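Local coordinates for VWFA domain-containing protein (Alicyclobacillus acidocaldarius subsp. acidocaldarius, PDB 3RAG) that is of unknown function but has a von Willebrand factor type A-like fold that holds a sodium ion and may serve in metal-dependent binding of a partner, at residues 86-89 / 90-93; 161-164 / 165-168; 145-148 / 149-152; 55-58 / 59-62. All coordinates share one frame; numbering follows the deposited sequence.

Contact 1. Residues 86-89 / 90-93; sequences MTHQ and TMQM
T90 turns its hydroxyl back onto M86, one turn earlier in helix 79-106, which packs on the central sheet of this vWA-like fold. With chi1 at 56°, OG1 sits between the backbone N and the carbonyl carbon and comes 2.9 Å from M86 O, the same oxygen that receives T90 N in an i to i+4 bond of 2.9 Å. N42 OD1 of strand 40-46 is the other acceptor within reach, so the one hydroxyl proton may go to either oxygen. A valine here would probably deprive N42 OD1 of this hydroxyl partner at a buried place.

One residue further along, M91, modelled as selenomethionine like M86 and M93, bends at chi3 (15°), setting CE 4.1 Å from T87 CG2, the two side chains crossing obliquely. T87 OG1 bonds to A83 O, while H88 ND1 is taken by E130 OE2 of helix 116-132. M91 N to T87 O and Q92 N to H88 O continue the helical bonding. On the more open side M93 folds over its turn: CE reaches 3.9 Å from Q89 CG and 3.5 Å from Q89 O, the oxygen that also accepts M93 N.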
loop_
_atom_site.group_PDB
_atom_site.type_symbol
_atom_site.label_atom_id
_atom_site.label_comp_id
_atom_site.label_asym_id
_atom_site.label_seq_id
_atom_site.Cartn_x
_atom_site.Cartn_y
_atom_site.Cartn_z
HETATM N N MSE A 86 9.066 -2.050 0.083
HETATM C CA MSE A 86 8.194 -1.883 1.241
HETATM C C MSE A 86 7.069 -2.900 1.181
HETATM O O MSE A 86 6.684 -3.460 2.216
HETATM C CB MSE A 86 7.590 -0.466 1.310
HETATM C CG MSE A 86 8.581 0.656 1.622
HETATM SE SE MSE A 86 7.820 2.322 1.344
HETATM C CE MSE A 86 6.230 1.915 0.959
ATOM N N THR A 87 6.534 -3.104 -0.023
ATOM C CA THR A 87 5.382 -3.994 -0.205
ATOM C C THR A 87 5.807 -5.398 0.212
ATOM O O THR A 87 5.136 -6.055 1.013
ATOM C CB THR A 87 4.878 -3.971 -1.658
ATOM O OG1 THR A 87 4.451 -2.644 -1.974
ATOM C CG2 THR A 87 3.682 -4.923 -1.864
ATOM N N HIS A 88 6.950 -5.845 -0.298
ATOM C CA HIS A 88 7.459 -7.163 0.112
ATOM C C HIS A 88 7.817 -7.280 1.598
ATOM O O HIS A 88 7.472 -8.277 2.257
ATOM C CB HIS A 88 8.614 -7.608 -0.797
ATOM C CG HIS A 88 8.157 -8.056 -2.152
ATOM N ND1 HIS A 88 7.463 -9.233 -2.352
ATOM C CD2 HIS A 88 8.274 -7.480 -3.372
ATOM C CE1 HIS A 88 7.181 -9.365 -3.636
ATOM N NE2 HIS A 88 7.663 -8.315 -4.278
ATOM N N GLN A 89 8.486 -6.272 2.152
ATOM C CA GLN A 89 8.877 -6.380 3.541
ATOM C C GLN A 89 7.676 -6.378 4.493
ATOM O O GLN A 89 7.650 -7.141 5.451
ATOM C CB GLN A 89 9.915 -5.305 3.889
ATOM C CG GLN A 89 10.464 -5.375 5.267
ATOM C CD GLN A 89 11.632 -4.413 5.450
ATOM O OE1 GLN A 89 12.260 -3.989 4.471
ATOM N NE2 GLN A 89 11.919 -4.058 6.703
ATOM N N THR A 90 6.674 -5.533 4.241
ATOM C CA THR A 90 5.488 -5.534 5.101
ATOM C C THR A 90 4.621 -6.797 4.886
ATOM O O THR A 90 4.062 -7.323 5.850
ATOM C CB THR A 90 4.612 -4.221 4.941
ATOM O OG1 THR A 90 4.229 -4.048 3.564
ATOM C CG2 THR A 90 5.389 -2.979 5.414
HETATM N N MSE A 91 4.529 -7.291 3.647
HETATM C CA MSE A 91 3.844 -8.575 3.381
HETATM C C MSE A 91 4.538 -9.690 4.174
HETATM O O MSE A 91 3.896 -10.498 4.857
HETATM C CB MSE A 91 3.792 -8.894 1.856
HETATM C CG MSE A 91 3.208 -10.292 1.456
HETATM SE SE MSE A 91 2.542 -10.413 -0.259
HETATM C CE MSE A 91 3.307 -8.894 -0.859
ATOM N N GLN A 92 5.858 -9.692 4.137
ATOM C CA GLN A 92 6.614 -10.698 4.888
ATOM C C GLN A 92 6.332 -10.624 6.390
ATOM O O GLN A 92 6.068 -11.639 7.017
ATOM C CB GLN A 92 8.112 -10.584 4.631
ATOM C CG GLN A 92 8.903 -11.644 5.405
ATOM C CD GLN A 92 10.405 -11.538 5.226
ATOM O OE1 GLN A 92 10.943 -10.470 4.925
ATOM N NE2 GLN A 92 11.094 -12.655 5.417
HETATM N N MSE A 93 6.379 -9.424 6.971
HETATM C CA MSE A 93 6.079 -9.282 8.393
HETATM C C MSE A 93 4.660 -9.727 8.767
HETATM O O MSE A 93 4.451 -10.388 9.795
HETATM C CB MSE A 93 6.367 -7.839 8.874
HETATM C CG MSE A 93 7.872 -7.553 8.987
HETATM SE SE MSE A 93 8.333 -5.871 9.524
HETATM C CE MSE A 93 7.861 -4.891 8.119
#

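Contact 2. Residues 161-164 / 165-168; sequences LALS and LKVR
Two leucines one helical turn apart are brought together by their first torsions: L161 sets CG anti to its backbone N (chi1 173°), and L165 sets CG anti to its carbonyl carbon (chi1 -64°). Their CD1 methyls then meet at 3.9 Å, L165 CG also resting 3.3 Å from L161 O. Both are buried, facing L137 of strand 135-142 on one hand and helix 79-106 on the other, where L161 touches Q84 and L165 touches H88.

S164, with chi1 at 76°, swings OG back along the helix to give its proton to L161 O at 2.8 Å. That oxygen also accepts L165 N at 3.0 Å, so two donors grip it near the helix end. With an alanine in place of S164, L161 O would probably keep L165 N alone of these two donors and be less firmly held.

Beyond this point the helical bonding weakens. K166 N divides itself between A162 O and L163 O, both weak, and V167 N makes a weak, long bond of 3.4 Å to S164 O. A type I beta turn from L165 to R168 follows, closed by R168 N on L165 O, and leads the chain toward strand 172-179. The chemistry changes along the segment: L161 and L165 pack through methyl groups, and as the helical bonds give out, K166 and R168 take polar partners on other parts of the fold, K166 NZ in a salt bridge with E196 and the R168 guanidinium on E130 O and V133 O.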
loop_
_atom_site.group_PDB
_atom_site.type_symbol
_atom_site.label_atom_id
_atom_site.label_comp_id
_atom_site.label_asym_id
_atom_site.label_seq_id
_atom_site.Cartn_x
_atom_site.Cartn_y
_atom_site.Cartn_z
ATOM N N LEU A 161 5.806 -1.195 -10.462
ATOM C CA LEU A 161 5.441 -1.926 -9.257
ATOM C C LEU A 161 4.523 -3.074 -9.627
ATOM O O LEU A 161 4.734 -4.219 -9.216
ATOM C CB LEU A 161 4.766 -0.994 -8.242
ATOM C CG LEU A 161 4.154 -1.607 -6.977
ATOM C CD1 LEU A 161 5.221 -2.294 -6.119
ATOM C CD2 LEU A 161 3.489 -0.477 -6.167
ATOM N N ALA A 162 3.493 -2.771 -10.413
ATOM C CA ALA A 162 2.528 -3.779 -10.785
ATOM C C ALA A 162 3.195 -4.861 -11.609
ATOM O O ALA A 162 2.908 -6.047 -11.439
ATOM C CB ALA A 162 1.341 -3.147 -11.554
ATOM N N LEU A 163 4.082 -4.459 -12.518
ATOM C CA LEU A 163 4.761 -5.452 -13.341
ATOM C C LEU A 163 5.614 -6.378 -12.472
ATOM O O LEU A 163 5.640 -7.593 -12.687
ATOM C CB LEU A 163 5.601 -4.791 -14.435
ATOM C CG LEU A 163 4.784 -4.118 -15.548
ATOM C CD1 LEU A 163 5.712 -3.513 -16.580
ATOM C CD2 LEU A 163 3.812 -5.085 -16.211
ATOM N N SER A 164 6.302 -5.814 -11.481
ATOM C CA SER A 164 7.151 -6.640 -10.619
ATOM C C SER A 164 6.330 -7.608 -9.756
ATOM O O SER A 164 6.735 -8.747 -9.527
ATOM C CB SER A 164 8.034 -5.769 -9.725
ATOM O OG SER A 164 7.271 -5.223 -8.661
ATOM N N LEU A 165 5.182 -7.154 -9.268
ATOM C CA LEU A 165 4.317 -8.005 -8.455
ATOM C C LEU A 165 3.663 -9.138 -9.243
ATOM O O LEU A 165 3.310 -10.182 -8.674
ATOM C CB LEU A 165 3.248 -7.166 -7.733
ATOM C CG LEU A 165 3.782 -6.156 -6.713
ATOM C CD1 LEU A 165 2.656 -5.235 -6.264
ATOM C CD2 LEU A 165 4.459 -6.832 -5.476
ATOM N N LYS A 166 3.518 -8.962 -10.551
ATOM C CA LYS A 166 2.849 -9.955 -11.376
ATOM C C LYS A 166 3.687 -11.235 -11.508
ATOM O O LYS A 166 3.176 -12.269 -11.898
ATOM C CB LYS A 166 2.527 -9.375 -12.762
ATOM C CG LYS A 166 1.275 -9.958 -13.412
ATOM C CD LYS A 166 0.779 -9.123 -14.613
ATOM C CE LYS A 166 1.787 -9.123 -15.758
ATOM N NZ LYS A 166 1.217 -8.590 -17.038
ATOM N N VAL A 167 4.974 -11.128 -11.210
ATOM C CA VAL A 167 5.887 -12.259 -11.240
ATOM C C VAL A 167 5.480 -13.337 -10.216
ATOM O O VAL A 167 5.682 -14.526 -10.452
ATOM C CB VAL A 167 7.334 -11.780 -10.945
ATOM C CG1 VAL A 167 8.280 -12.948 -10.781
ATOM C CG2 VAL A 167 7.811 -10.849 -12.061
ATOM N N ARG A 168 4.910 -12.906 -9.090
ATOM C CA ARG A 168 4.441 -13.812 -8.034
ATOM C C ARG A 168 3.462 -14.840 -8.577
ATOM O O ARG A 168 2.746 -14.565 -9.535
ATOM C CB ARG A 168 3.719 -13.015 -6.926
ATOM C CG ARG A 168 4.575 -12.022 -6.128
ATOM C CD ARG A 168 3.765 -11.478 -4.917
ATOM N NE ARG A 168 2.334 -11.619 -5.190
ATOM C CZ ARG A 168 1.477 -12.272 -4.412
ATOM N NH1 ARG A 168 1.871 -12.842 -3.269
ATOM N NH2 ARG A 168 0.223 -12.352 -4.780
#

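Contact 3. Residues 145-148 / 149-152; sequences ASMR and DKIP. With NA (sodium ion), chain C.
K150 runs extended and bends at its last torsion (chi4 115°), bringing NZ 3.2 Å from S146 O in a hydrogen bond that comes from above the carbonyl plane, 45° out of it. S146 works at both ends: its carbonyl takes the lysine, OG the sodium ion at 2.5 Å. The same ammonium group makes a salt bridge with D18, a sodium ligand, placing K150 in the metal's second shell. Its aliphatic chain runs at about a right angle to the selenomethionine M147, whose SE lies 4.0 Å from K150 CD.

S144 completes the protein ligands, and two waters lie at 2.5 and 2.9 Å from the ion. The two serines belong to a DxSxS sequence, the signature of the metal ion-dependent adhesion site (MIDAS) of vWA domains, in the loop between strand 135-142 and helix 151-165.

In this loop M147 O accepts two amides: I151 N at 3.0 Å, nearly along the C=O axis, and K150 N at 2.8 Å, from above the carbonyl plane. A water bridges S146 O and D149 N, donating to the first and accepting from the second at 2.9 Å. I151 CG1 packs near M147 CB.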
loop_
_atom_site.group_PDB
_atom_site.type_symbol
_atom_site.label_atom_id
_atom_site.label_comp_id
_atom_site.label_asym_id
_atom_site.label_seq_id
_atom_site.Cartn_x
_atom_site.Cartn_y
_atom_site.Cartn_z
ATOM N N ALA A 145 -1.486 20.249 -6.639
ATOM C CA ALA A 145 -0.790 21.072 -7.626
ATOM C C ALA A 145 0.723 20.886 -7.592
ATOM O O ALA A 145 1.371 20.850 -8.632
ATOM C CB ALA A 145 -1.164 22.567 -7.451
ATOM N N SER A 146 1.295 20.756 -6.404
ATOM C CA SER A 146 2.751 20.665 -6.327
ATOM C C SER A 146 3.287 19.346 -6.882
ATOM O O SER A 146 4.488 19.201 -7.070
ATOM C CB SER A 146 3.235 20.855 -4.901
ATOM O OG SER A 146 2.846 19.733 -4.140
HETATM N N MSE A 147 2.400 18.392 -7.159
HETATM C CA MSE A 147 2.841 17.078 -7.667
HETATM C C MSE A 147 3.155 17.104 -9.171
HETATM O O MSE A 147 3.606 16.099 -9.726
HETATM C CB MSE A 147 1.772 15.993 -7.413
HETATM C CG MSE A 147 1.770 15.389 -5.979
HETATM SE SE MSE A 147 3.183 14.290 -5.539
HETATM C CE MSE A 147 2.952 12.976 -6.743
ATOM N N ARG A 148 2.925 18.244 -9.826
ATOM C CA ARG A 148 2.916 18.268 -11.297
ATOM C C ARG A 148 4.193 17.679 -11.898
ATOM O O ARG A 148 4.146 16.896 -12.842
ATOM C CB ARG A 148 2.681 19.695 -11.826
ATOM C CG ARG A 148 2.325 19.730 -13.316
ATOM C CD ARG A 148 1.772 21.111 -13.711
ATOM N NE ARG A 148 0.441 21.342 -13.132
ATOM C CZ ARG A 148 0.141 22.337 -12.302
ATOM N NH1 ARG A 148 1.068 23.210 -11.933
ATOM N NH2 ARG A 148 -1.098 22.464 -11.837
ATOM N N ASP A 149 5.335 18.026 -11.329
ATOM C CA ASP A 149 6.588 17.566 -11.917
ATOM C C ASP A 149 7.033 16.188 -11.435
ATOM O O ASP A 149 8.033 15.672 -11.894
ATOM C CB ASP A 149 7.694 18.546 -11.626
ATOM C CG ASP A 149 7.594 19.782 -12.475
ATOM O OD1 ASP A 149 7.088 19.706 -13.631
ATOM O OD2 ASP A 149 8.017 20.825 -11.961
ATOM N N LYS A 150 6.301 15.618 -10.485
ATOM C CA LYS A 150 6.650 14.301 -9.963
ATOM C C LYS A 150 5.788 13.261 -10.630
ATOM O O LYS A 150 6.139 12.092 -10.669
ATOM C CB LYS A 150 6.427 14.268 -8.451
ATOM C CG LYS A 150 7.323 15.307 -7.732
ATOM C CD LYS A 150 6.893 15.579 -6.304
ATOM C CE LYS A 150 7.696 16.741 -5.724
ATOM N NZ LYS A 150 6.864 17.946 -5.408
ATOM N N ILE A 151 4.653 13.698 -11.168
ATOM C CA ILE A 151 3.672 12.759 -11.738
ATOM C C ILE A 151 4.225 11.834 -12.842
ATOM O O ILE A 151 3.967 10.636 -12.816
ATOM C CB ILE A 151 2.352 13.483 -12.178
ATOM C CG1 ILE A 151 1.467 13.762 -10.951
ATOM C CG2 ILE A 151 1.550 12.596 -13.166
ATOM C CD1 ILE A 151 0.256 14.697 -11.287
ATOM N N PRO A 152 5.015 12.369 -13.788
ATOM C CA PRO A 152 5.499 11.422 -14.796
ATOM C C PRO A 152 6.341 10.290 -14.199
ATOM O O PRO A 152 6.233 9.148 -14.638
ATOM C CB PRO A 152 6.333 12.313 -15.742
ATOM C CG PRO A 152 5.635 13.691 -15.632
ATOM C CD PRO A 152 5.327 13.771 -14.138
HETATM NA NA NA C . 1.491 18.568 -2.317
HETATM O O HOH W 1 5.691 20.303 -9.553
HETATM O O HOH W 2 0.470 16.813 -0.855
HETATM O O HOH W 3 1.408 20.286 -0.041
#

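Contact 4. Residues 55-58 / 59-62; sequences QGYQ and EAHS
Y57 and H61 are tied across the first turn of helix 58-66, Y57 at the N-cap with H61 N bonded to Y57 O at 3.2 Å, followed by S62 N on Q58 O at 3.0 Å.

The histidine side chain adds to this: H61 ND1 makes a weak bond of 3.4 Å to the same Y57 O, which lies at the edge of the imidazole and near its plane. That carbonyl is therefore approached by both the main-chain and the ring N-H of one residue. The tyrosine side chain itself does no capping. CG stands anti to the carbonyl carbon (chi1 -64°), which carries the ring away from the helix, brushing A60 CB with CD1 at 4.0 Å, until OH bonds to I46 O at the end of strand 40-46.

Water takes over the first-turn amide of A60: one molecule accepts A60 N at 2.8 Å and donates to G56 O at 2.8 Å, bridging the incoming loop to the helix. A second water accepts from S62 OG at 3.0 Å and donates to Q58 O; its further link to Q58 OE1 is less sure, as that side chain has two conformers. E59 extends away from the turn to S21, a separate loop, whereas A60 and H61 lean on strand 71-74.

Helix 58-66 is the connection between the parallel strands 40-46 and 71-74, so this water-bridged N-cap opens the helical arm of a beta-alpha-beta crossover, the building unit of the Rossmann-like vWA fold.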
loop_
_atom_site.group_PDB
_atom_site.type_symbol
_atom_site.label_atom_id
_atom_site.label_comp_id
_atom_site.label_asym_id
_atom_site.label_seq_id
_atom_site.Cartn_x
_atom_site.Cartn_y
_atom_site.Cartn_z
ATOM N N GLN A 55 6.690 19.983 2.004
ATOM C CA GLN A 55 7.037 18.585 2.156
ATOM C C GLN A 55 7.233 18.194 3.628
ATOM O O GLN A 55 8.334 17.851 4.053
ATOM C CB GLN A 55 8.265 18.230 1.315
ATOM C CG GLN A 55 7.910 17.861 -0.157
ATOM C CD GLN A 55 7.609 19.070 -1.035
ATOM O OE1 GLN A 55 6.549 19.153 -1.676
ATOM N NE2 GLN A 55 8.537 20.022 -1.067
ATOM N N GLY A 56 6.166 18.275 4.412
ATOM C CA GLY A 56 6.253 17.820 5.792
ATOM C C GLY A 56 5.809 16.380 5.900
ATOM O O GLY A 56 4.708 16.029 5.451
ATOM N N TYR A 57 6.648 15.544 6.503
ATOM C CA TYR A 57 6.366 14.117 6.591
ATOM C C TYR A 57 6.171 13.579 8.013
ATOM O O TYR A 57 6.234 12.384 8.217
ATOM C CB TYR A 57 7.425 13.290 5.837
ATOM C CG TYR A 57 7.383 13.608 4.358
ATOM C CD1 TYR A 57 6.190 13.514 3.655
ATOM C CD2 TYR A 57 8.522 14.051 3.682
ATOM C CE1 TYR A 57 6.116 13.852 2.298
ATOM C CE2 TYR A 57 8.465 14.380 2.323
ATOM C CZ TYR A 57 7.256 14.263 1.637
ATOM O OH TYR A 57 7.174 14.579 0.289
ATOM N N GLN A 58 5.937 14.445 9.000
ATOM C CA GLN A 58 5.538 13.921 10.310
ATOM C C GLN A 58 4.272 13.100 10.095
ATOM O O GLN A 58 4.186 11.953 10.529
ATOM C CB GLN A 58 5.235 15.042 11.319
ATOM C CG GLN A 58 6.424 15.903 11.740
ATOM C CD GLN A 58 7.437 15.148 12.609
ATOM O OE1 GLN A 58 7.213 14.008 13.015
ATOM N NE2 GLN A 58 8.558 15.789 12.881
ATOM N N GLU A 59 3.282 13.697 9.426
ATOM C CA GLU A 59 2.007 13.009 9.231
ATOM C C GLU A 59 2.204 11.668 8.536
ATOM O O GLU A 59 1.620 10.661 8.923
ATOM C CB GLU A 59 1.046 13.869 8.402
ATOM C CG GLU A 59 -0.351 13.246 8.295
ATOM C CD GLU A 59 -1.231 14.055 7.386
ATOM O OE1 GLU A 59 -2.095 14.817 7.891
ATOM O OE2 GLU A 59 -1.020 13.964 6.159
ATOM N N ALA A 60 3.028 11.642 7.497
ATOM C CA ALA A 60 3.322 10.367 6.807
ATOM C C ALA A 60 3.792 9.285 7.786
ATOM O O ALA A 60 3.356 8.142 7.714
ATOM C CB ALA A 60 4.370 10.567 5.700
ATOM N N HIS A 61 4.685 9.660 8.699
ATOM C CA HIS A 61 5.166 8.721 9.703
ATOM C C HIS A 61 4.030 8.259 10.619
ATOM O O HIS A 61 3.935 7.063 10.948
ATOM C CB HIS A 61 6.351 9.306 10.495
ATOM C CG HIS A 61 7.679 9.021 9.859
ATOM N ND1 HIS A 61 8.382 9.954 9.125
ATOM C CD2 HIS A 61 8.391 7.871 9.780
ATOM C CE1 HIS A 61 9.490 9.402 8.657
ATOM N NE2 HIS A 61 9.515 8.139 9.036
ATOM N N SER A 62 3.176 9.202 11.023
ATOM C CA SER A 62 2.048 8.860 11.891
ATOM C C SER A 62 1.023 7.979 11.174
ATOM O O SER A 62 0.408 7.106 11.788
ATOM C CB SER A 62 1.373 10.123 12.416
ATOM O OG SER A 62 2.307 10.834 13.203
HETATM O O HOH W 4 3.165 13.724 5.582
HETATM O O HOH W 5 5.183 11.726 13.224
#

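Contacts 1 and 2 meet directly, their centres 14 Å apart: H88 NE2 lies 3.7 Å from L165 CD2, and M91 SE lies 3.9 Å from R168 NH1, so helix 79-106 packs against the end of helix 151-165 and the turn after it. Contact 3 leads into that same helix, its centre about 24 Å from that of contact 2, and supplies S146 to the sodium site. Contact 4 belongs to the same end of the fold: K150 of contact 3 packs on Q55, and the Y57 side chain comes to about 7 Å from the ion. Contact 1 is remote from the metal site, about 27 Å from contact 3 between centres and across the middle of the chain.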